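Long-range contacts in SusD homolog (Bacteroides thetaiotaomicron VPI-5482, PDB 3IV0), which probably binds glycans at the outer membrane, as a SusD-family lipoprotein of a polysaccharide-uptake system, although its own ligand is not known: residues S253-S261 with N358-R366; F284-C292 with P338-I347. One frame throughout, in Å; residues are numbered along the deposited sequence.

Overall arrangement
Contact 2 (284-292 with 338-347) is nested within the chain loop that contact 1 (253-261 with 358-366) closes, and their centres lie about 14 Å apart on the same side of the chain's centre. Asn346 joins them through probable hydrogen bonds: its ND2 lies 2.9 Å from Ser254 O on the helix of contact 1, and its O lies 2.9 Å from Ser359 N. Lys343 CE also packs 3.4 Å from Phe257 CZ. Glu426 ties them further, since it forms salt bridges with both Arg366 and Lys343. Contact 1 is the more central: their centres lie about 13 and 19 Å from the chain's centre. The ethanediol beside 284-292, probably from the crystallisation liquor, marks no known glycan site.

Contact 1: S253-S261 with N358-R366; sequences SSVIFAGGS and NSGNQIVFR
Phe257 O and Asn361 O, two acceptors that could not bond to each other, are bridged by a water that donates to Phe257 O at 2.8 Å and to Asn361 O at 2.7 Å, and accepts from Asn358 ND2. Asn358 OD1 takes Gly360 N at 2.8 Å in an Asx turn. Where strand 362-366, paired antiparallel with 264-268, meets the end of helix 253-258, Ala258 O accepts Asn361 N at 3.1 Å from above the carbonyl plane. Gly360 suits the helix end because a side chain would collide with Phe257 O. Gly259, at positive phi, leaves room for Asn361 ND2, 3.5 Å from Gly259 CA and bonded to Glu267. Cutting Asn361 back to alanine is likely to cost Glu267 its amide donor, leaving it Gly260 N, and to open a gap beside Gly259. Arg366 CG lies between its backbone N and carbonyl carbon (chi1 64°), and the extended chain carries the guanidinium to the Phe257 ring, whose edge meets its face, planes 90° apart, Phe257 CZ lying 3.7 Å from Arg366 NH2. Ile256 CG2 packs 3.8 Å from Arg366 CD. Salt bridges to Glu263, Glu422 and Glu426 probably balance this buried charge, while Phe257 and Ile256 supply apolar surroundings.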
loop_
_atom_site.group_PDB
_atom_site.type_symbol
_atom_site.label_atom_id
_atom_site.label_comp_id
_atom_site.label_asym_id
_atom_site.label_seq_id
_atom_site.Cartn_x
_atom_site.Cartn_y
_atom_site.Cartn_z
ATOM N N SER A 253 5.733 8.808 -16.451
ATOM C CA SER A 253 5.723 8.230 -15.109
ATOM C C SER A 253 5.625 9.272 -14.002
ATOM O O SER A 253 4.939 9.036 -12.995
ATOM C CB SER A 253 7.009 7.431 -14.849
ATOM O OG SER A 253 6.999 6.210 -15.489
ATOM N N SER A 254 6.273 10.423 -14.142
ATOM C CA SER A 254 6.250 11.431 -13.086
ATOM C C SER A 254 4.836 11.946 -12.852
ATOM O O SER A 254 4.511 12.381 -11.743
ATOM C CB SER A 254 7.184 12.582 -13.418
ATOM O OG SER A 254 6.697 13.385 -14.462
ATOM N N VAL A 255 3.996 11.911 -13.877
ATOM C CA VAL A 255 2.603 12.351 -13.752
ATOM C C VAL A 255 1.779 11.348 -12.915
ATOM O O VAL A 255 0.964 11.719 -12.088
ATOM C CB VAL A 255 1.965 12.525 -15.134
ATOM C CG1 VAL A 255 0.488 12.903 -15.023
ATOM C CG2 VAL A 255 2.734 13.567 -15.968
ATOM N N ILE A 256 2.054 10.059 -13.083
ATOM C CA ILE A 256 1.467 9.044 -12.200
ATOM C C ILE A 256 1.824 9.326 -10.756
ATOM O O ILE A 256 0.967 9.408 -9.868
ATOM C CB ILE A 256 1.912 7.608 -12.536
ATOM C CG1 ILE A 256 1.657 7.254 -13.996
ATOM C CG2 ILE A 256 1.222 6.623 -11.567
ATOM C CD1 ILE A 256 2.281 5.900 -14.442
ATOM N N PHE A 257 3.117 9.502 -10.498
ATOM C CA PHE A 257 3.595 9.611 -9.133
ATOM C C PHE A 257 3.436 10.969 -8.473
ATOM O O PHE A 257 3.518 11.074 -7.238
ATOM C CB PHE A 257 4.990 8.981 -9.003
ATOM C CG PHE A 257 4.987 7.559 -9.452
ATOM C CD1 PHE A 257 4.197 6.625 -8.776
ATOM C CD2 PHE A 257 5.613 7.166 -10.611
ATOM C CE1 PHE A 257 4.119 5.323 -9.219
ATOM C CE2 PHE A 257 5.508 5.841 -11.055
ATOM C CZ PHE A 257 4.730 4.953 -10.358
ATOM N N ALA A 258 3.085 11.998 -9.249
ATOM C CA ALA A 258 2.718 13.277 -8.683
ATOM C C ALA A 258 1.398 13.144 -7.938
ATOM O O ALA A 258 1.141 13.873 -6.966
ATOM C CB ALA A 258 2.562 14.312 -9.782
ATOM N N GLY A 259 0.555 12.232 -8.416
ATOM C CA GLY A 259 -0.777 12.063 -7.865
ATOM C C GLY A 259 -1.818 12.738 -8.700
ATOM O O GLY A 259 -1.515 13.672 -9.464
ATOM N N GLY A 260 -3.054 12.273 -8.547
ATOM C CA GLY A 260 -4.162 12.840 -9.267
ATOM C C GLY A 260 -4.251 12.459 -10.734
ATOM O O GLY A 260 -5.052 13.035 -11.473
ATOM N N SER A 261 -3.506 11.453 -11.168
ATOM C CA SER A 261 -3.558 11.006 -12.549
ATOM C C SER A 261 -4.715 10.057 -12.799
ATOM O O SER A 261 -5.326 9.527 -11.871
ATOM C CB SER A 261 -2.264 10.283 -12.969
ATOM O OG SER A 261 -2.293 8.918 -12.538
ATOM N N ASN A 358 10.299 13.812 -3.859
ATOM C CA ASN A 358 8.961 13.410 -4.222
ATOM C C ASN A 358 7.897 14.207 -3.466
ATOM O O ASN A 358 7.497 13.840 -2.363
ATOM C CB ASN A 358 8.770 11.901 -4.040
ATOM C CG ASN A 358 7.422 11.435 -4.572
ATOM O OD1 ASN A 358 6.663 12.245 -5.107
ATOM N ND2 ASN A 358 7.142 10.139 -4.482
ATOM N N SER A 359 7.452 15.301 -4.074
ATOM C CA SER A 359 6.367 16.133 -3.569
ATOM C C SER A 359 4.995 15.565 -3.880
ATOM O O SER A 359 3.961 16.149 -3.509
ATOM C CB SER A 359 6.473 17.521 -4.205
ATOM O OG SER A 359 6.216 17.417 -5.592
ATOM N N GLY A 360 4.947 14.400 -4.503
ATOM C CA GLY A 360 3.697 13.809 -4.936
ATOM C C GLY A 360 2.958 13.076 -3.847
ATOM O O GLY A 360 3.472 12.833 -2.761
ATOM N N ASN A 361 1.731 12.703 -4.168
ATOM C CA ASN A 361 0.929 11.816 -3.304
ATOM C C ASN A 361 1.586 10.458 -3.205
ATOM O O ASN A 361 2.304 10.059 -4.102
ATOM C CB ASN A 361 -0.492 11.643 -3.879
ATOM C CG ASN A 361 -1.271 12.924 -3.984
ATOM O OD1 ASN A 361 -0.936 13.936 -3.364
ATOM N ND2 ASN A 361 -2.317 12.892 -4.778
ATOM N N GLN A 362 1.322 9.726 -2.138
ATOM C CA GLN A 362 1.726 8.338 -2.051
ATOM C C GLN A 362 0.670 7.532 -2.755
ATOM O O GLN A 362 -0.527 7.614 -2.433
ATOM C CB GLN A 362 1.866 7.896 -0.596
ATOM C CG GLN A 362 2.102 6.398 -0.422
ATOM C CD GLN A 362 3.474 5.898 -0.798
ATOM O OE1 GLN A 362 4.447 6.630 -0.762
ATOM N NE2 GLN A 362 3.546 4.614 -1.155
ATOM N N ILE A 363 1.091 6.704 -3.716
ATOM C CA ILE A 363 0.133 5.968 -4.535
ATOM C C ILE A 363 -0.151 4.598 -3.957
ATOM O O ILE A 363 0.648 3.656 -4.178
ATOM C CB ILE A 363 0.601 5.795 -5.970
ATOM C CG1 ILE A 363 1.008 7.149 -6.582
ATOM C CG2 ILE A 363 -0.514 5.190 -6.817
ATOM C CD1 ILE A 363 -0.051 8.311 -6.521
ATOM N N VAL A 364 -1.254 4.441 -3.225
ATOM C CA VAL A 364 -1.528 3.230 -2.485
ATOM C C VAL A 364 -1.981 2.128 -3.431
ATOM O O VAL A 364 -1.446 0.995 -3.382
ATOM C CB VAL A 364 -2.588 3.486 -1.393
ATOM C CG1 VAL A 364 -2.980 2.164 -0.686
ATOM C CG2 VAL A 364 -2.061 4.480 -0.366
ATOM N N PHE A 365 -2.944 2.413 -4.275
ATOM C CA PHE A 365 -3.447 1.480 -5.268
ATOM C C PHE A 365 -3.468 2.212 -6.581
ATOM O O PHE A 365 -3.954 3.351 -6.669
ATOM C CB PHE A 365 -4.867 1.025 -4.945
ATOM C CG PHE A 365 -5.027 0.332 -3.608
ATOM C CD1 PHE A 365 -4.187 -0.711 -3.204
ATOM C CD2 PHE A 365 -6.099 0.692 -2.768
ATOM C CE1 PHE A 365 -4.370 -1.336 -2.006
ATOM C CE2 PHE A 365 -6.275 0.033 -1.547
ATOM C CZ PHE A 365 -5.390 -0.955 -1.171
ATOM N N ARG A 366 -2.991 1.578 -7.645
ATOM C CA ARG A 366 -3.171 2.171 -8.965
ATOM C C ARG A 366 -3.548 1.134 -10.013
ATOM O O ARG A 366 -3.527 -0.086 -9.757
ATOM C CB ARG A 366 -1.986 2.996 -9.412
ATOM C CG ARG A 366 -0.735 2.224 -9.604
ATOM C CD ARG A 366 0.374 3.156 -10.137
ATOM N NE ARG A 366 1.684 2.515 -10.056
ATOM C CZ ARG A 366 2.337 1.988 -11.094
ATOM N NH1 ARG A 366 1.836 1.967 -12.305
ATOM N NH2 ARG A 366 3.528 1.469 -10.894
HETATM O O HOH W 1 4.508 9.260 -5.381
#

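Contact 2: F284-C292 with P338-I347. With EDO (1,2-ethanediol), chain F.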
loop_
_atom_site.group_PDB
_atom_site.type_symbol
_atom_site.label_atom_id
_atom_site.label_comp_id
_atom_site.label_asym_id
_atom_site.label_seq_id
_atom_site.Cartn_x
_atom_site.Cartn_y
_atom_site.Cartn_z
ATOM N N PHE A 284 9.703 6.580 0.099
ATOM C CA PHE A 284 10.680 5.694 -0.513
ATOM C C PHE A 284 11.674 6.460 -1.363
ATOM O O PHE A 284 12.918 6.272 -1.248
ATOM C CB PHE A 284 9.928 4.670 -1.377
ATOM C CG PHE A 284 10.809 3.723 -2.162
ATOM C CD1 PHE A 284 11.285 2.575 -1.567
ATOM C CD2 PHE A 284 11.137 3.972 -3.481
ATOM C CE1 PHE A 284 12.067 1.668 -2.270
ATOM C CE2 PHE A 284 11.928 3.056 -4.180
ATOM C CZ PHE A 284 12.400 1.924 -3.543
ATOM N N SER A 285 11.170 7.342 -2.199
ATOM C CA SER A 285 12.027 8.109 -3.093
ATOM C C SER A 285 13.170 8.817 -2.324
ATOM O O SER A 285 14.325 8.852 -2.800
ATOM C CB SER A 285 11.190 9.108 -3.884
ATOM O OG SER A 285 11.968 9.711 -4.916
ATOM N N ASP A 286 12.859 9.406 -1.166
ATOM C CA ASP A 286 13.857 10.149 -0.397
ATOM C C ASP A 286 14.857 9.256 0.280
ATOM O O ASP A 286 15.875 9.739 0.780
ATOM C CB ASP A 286 13.205 11.129 0.576
ATOM C CG ASP A 286 12.647 12.365 -0.124
ATOM O OD1 ASP A 286 13.130 12.735 -1.213
ATOM O OD2 ASP A 286 11.757 13.034 0.460
ATOM N N ASN A 287 14.588 7.949 0.298
ATOM C CA ASN A 287 15.517 7.010 0.865
ATOM C C ASN A 287 16.443 6.390 -0.182
ATOM O O ASN A 287 17.461 5.782 0.195
ATOM C CB ASN A 287 14.751 5.912 1.626
ATOM C CG ASN A 287 14.068 6.431 2.879
ATOM O OD1 ASN A 287 14.559 7.335 3.562
ATOM N ND2 ASN A 287 12.925 5.842 3.202
ATOM N N VAL A 288 16.092 6.511 -1.463
ATOM C CA VAL A 288 16.854 5.873 -2.537
ATOM C C VAL A 288 17.386 6.891 -3.536
ATOM O O VAL A 288 17.821 6.513 -4.619
ATOM C CB VAL A 288 16.035 4.796 -3.286
ATOM C CG1 VAL A 288 15.696 3.679 -2.308
ATOM C CG2 VAL A 288 14.803 5.393 -3.895
ATOM N N SER A 289 17.415 8.157 -3.171
ATOM C CA SER A 289 17.912 9.235 -4.039
ATOM C C SER A 289 19.037 9.984 -3.374
ATOM O O SER A 289 19.090 10.067 -2.147
ATOM C CB SER A 289 16.788 10.237 -4.334
ATOM O OG SER A 289 15.701 9.608 -5.004
ATOM N N TYR A 290 19.936 10.552 -4.179
ATOM C CA TYR A 290 20.985 11.412 -3.633
ATOM C C TYR A 290 21.270 12.655 -4.471
ATOM O O TYR A 290 21.513 13.710 -3.912
ATOM C CB TYR A 290 22.294 10.619 -3.394
ATOM C CG TYR A 290 23.040 10.204 -4.649
ATOM C CD1 TYR A 290 22.754 9.018 -5.308
ATOM C CD2 TYR A 290 24.047 11.010 -5.177
ATOM C CE1 TYR A 290 23.416 8.656 -6.455
ATOM C CE2 TYR A 290 24.710 10.650 -6.333
ATOM C CZ TYR A 290 24.399 9.478 -6.962
ATOM O OH TYR A 290 25.055 9.099 -8.114
ATOM N N SER A 291 21.252 12.518 -5.789
ATOM C CA SER A 291 21.811 13.580 -6.635
ATOM C C SER A 291 20.936 14.838 -6.587
ATOM O O SER A 291 21.428 15.967 -6.650
ATOM C CB SER A 291 22.011 13.085 -8.063
ATOM O OG SER A 291 20.794 12.736 -8.698
ATOM N N CYS A 292 19.632 14.657 -6.435
ATOM C CA CYS A 292 18.717 15.801 -6.344
ATOM C C CYS A 292 18.492 16.298 -4.918
ATOM O O CYS A 292 17.806 17.294 -4.712
ATOM C CB CYS A 292 17.380 15.426 -6.983
ATOM S SG CYS A 292 16.594 13.969 -6.207
ATOM N N PRO A 338 27.694 5.423 -5.362
ATOM C CA PRO A 338 26.281 5.189 -5.045
ATOM C C PRO A 338 25.401 4.974 -6.259
ATOM O O PRO A 338 25.768 5.333 -7.360
ATOM C CB PRO A 338 25.888 6.478 -4.348
ATOM C CG PRO A 338 26.740 7.518 -4.975
ATOM C CD PRO A 338 28.067 6.834 -5.179
ATOM N N LYS A 339 24.206 4.426 -6.046
ATOM C CA LYS A 339 23.233 4.334 -7.120
ATOM C C LYS A 339 21.868 4.750 -6.584
ATOM O O LYS A 339 21.632 4.665 -5.375
ATOM C CB LYS A 339 23.160 2.953 -7.717
ATOM C CG LYS A 339 22.772 1.878 -6.776
ATOM C CD LYS A 339 22.848 0.555 -7.532
ATOM C CE LYS A 339 22.497 -0.620 -6.699
ATOM N NZ LYS A 339 22.480 -1.885 -7.537
ATOM N N GLU A 340 21.042 5.260 -7.471
ATOM C CA GLU A 340 19.749 5.799 -7.053
ATOM C C GLU A 340 18.639 5.349 -7.960
ATOM O O GLU A 340 18.852 4.916 -9.085
ATOM C CB GLU A 340 19.794 7.312 -6.970
ATOM C CG GLU A 340 20.137 8.022 -8.249
ATOM C CD GLU A 340 20.318 9.520 -8.070
ATOM O OE1 GLU A 340 20.040 10.064 -6.966
ATOM O OE2 GLU A 340 20.752 10.167 -9.067
ATOM N N ILE A 341 17.416 5.438 -7.428
ATOM C CA ILE A 341 16.203 5.134 -8.165
ATOM C C ILE A 341 15.467 6.442 -8.410
ATOM O O ILE A 341 15.239 7.185 -7.452
ATOM C CB ILE A 341 15.330 4.174 -7.336
ATOM C CG1 ILE A 341 16.051 2.838 -7.228
ATOM C CG2 ILE A 341 13.948 4.039 -7.950
ATOM C CD1 ILE A 341 15.398 1.836 -6.255
ATOM N N LYS A 342 15.130 6.735 -9.655
ATOM C CA LYS A 342 14.573 8.012 -10.059
ATOM C C LYS A 342 13.089 7.951 -10.489
ATOM O O LYS A 342 12.483 8.933 -10.904
ATOM C CB LYS A 342 15.417 8.612 -11.187
ATOM C CG LYS A 342 15.397 7.844 -12.433
ATOM C CD LYS A 342 16.310 8.536 -13.484
ATOM C CE LYS A 342 16.347 7.767 -14.783
ATOM N NZ LYS A 342 17.278 8.399 -15.748
ATOM N N LYS A 343 12.512 6.778 -10.274
ATOM C CA LYS A 343 11.116 6.481 -10.628
ATOM C C LYS A 343 10.139 7.548 -10.153
ATOM O O LYS A 343 9.243 7.911 -10.873
ATOM C CB LYS A 343 10.714 5.137 -9.993
ATOM C CG LYS A 343 9.245 4.744 -10.165
ATOM C CD LYS A 343 8.978 3.358 -9.651
ATOM C CE LYS A 343 7.483 3.052 -9.699
ATOM N NZ LYS A 343 7.167 1.687 -9.206
ATOM N N PHE A 344 10.310 8.037 -8.931
ATOM C CA PHE A 344 9.308 8.909 -8.319
ATOM C C PHE A 344 9.639 10.389 -8.386
ATOM O O PHE A 344 8.994 11.197 -7.725
ATOM C CB PHE A 344 9.138 8.508 -6.856
ATOM C CG PHE A 344 8.652 7.089 -6.672
ATOM C CD1 PHE A 344 7.313 6.809 -6.697
ATOM C CD2 PHE A 344 9.536 6.056 -6.482
ATOM C CE1 PHE A 344 6.872 5.501 -6.584
ATOM C CE2 PHE A 344 9.121 4.754 -6.340
ATOM C CZ PHE A 344 7.782 4.466 -6.391
ATOM N N TRP A 345 10.719 10.771 -9.072
ATOM C CA TRP A 345 11.165 12.160 -8.956
ATOM C C TRP A 345 10.118 13.174 -9.385
ATOM O O TRP A 345 9.648 13.193 -10.508
ATOM C CB TRP A 345 12.483 12.388 -9.686
ATOM C CG TRP A 345 13.645 11.759 -9.012
ATOM C CD1 TRP A 345 13.650 11.084 -7.838
ATOM C CD2 TRP A 345 14.994 11.801 -9.466
ATOM N NE1 TRP A 345 14.914 10.658 -7.542
ATOM C CE2 TRP A 345 15.768 11.098 -8.524
ATOM C CE3 TRP A 345 15.617 12.368 -10.573
ATOM C CZ2 TRP A 345 17.157 10.922 -8.671
ATOM C CZ3 TRP A 345 16.998 12.202 -10.718
ATOM C CH2 TRP A 345 17.745 11.500 -9.774
ATOM N N ASN A 346 9.784 14.004 -8.418
ATOM C CA ASN A 346 8.976 15.210 -8.537
ATOM C C ASN A 346 9.542 16.110 -7.452
ATOM O O ASN A 346 9.081 16.167 -6.313
ATOM C CB ASN A 346 7.510 14.915 -8.301
ATOM C CG ASN A 346 6.793 14.534 -9.580
ATOM O OD1 ASN A 346 6.806 15.311 -10.549
ATOM N ND2 ASN A 346 6.225 13.325 -9.621
ATOM N N ILE A 347 10.599 16.812 -7.819
ATOM C CA ILE A 347 11.449 17.453 -6.844
ATOM C C ILE A 347 10.892 18.826 -6.450
ATOM O O ILE A 347 10.385 19.544 -7.309
ATOM C CB ILE A 347 12.862 17.597 -7.441
ATOM C CG1 ILE A 347 13.489 16.216 -7.712
ATOM C CG2 ILE A 347 13.740 18.395 -6.504
ATOM C CD1 ILE A 347 14.511 16.222 -8.867
HETATM C C1 EDO F . 15.717 11.242 3.270
HETATM O O1 EDO F . 16.958 11.609 2.731
HETATM C C2 EDO F . 15.673 10.108 4.290
HETATM O O2 EDO F . 16.757 9.207 4.144
HETATM O O HOH W 2 12.554 7.859 -7.012
HETATM O O HOH W 3 22.629 8.878 -10.567
#
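Tyr290 and Glu340 lie one over the other, the carboxylate tilted only 28° from the ring and OE2 above one face, while Pro338 CG packs on the opposite face, 3.9 Å from the ring centroid in a CH-pi contact. Glu340 CG sits between its backbone N and carbonyl carbon (chi1 60°), and the chain then runs extended toward the backbone of Tyr290 and Ser291. There Glu340 OE1 accepts two backbone donors, Tyr290 N at 2.8 Å, nearly in line with the C-O bond, and Ser291 N; Glu340 OE2 takes Ser291 OG on its syn lone pair at 2.6 Å. With a water also donating to OE2, four donors would probably favour the ionised acid. These groups join a loop following the short helix 284-287 to the irregular run leading into strand 348-350, within the SusD family region; a backbone bond from Ile341 N to Val288 O ties the two, and a type I turn from Lys342 to Trp345 presents the indole. Trp345 NE1 donates in its ring plane to Ser289 OG at 2.9 Å, and that hydroxyl donates its own hydrogen bond to Ser285 O. Cys292 SG rests over the five-membered ring, 4.0 Å from its centroid, with Lys342 CB over the other face. Beyond the indole, Phe284 and Phe344 meet obliquely, planes at 72°, CD2 of Phe284 lying 3.6 Å from CE2 of Phe344.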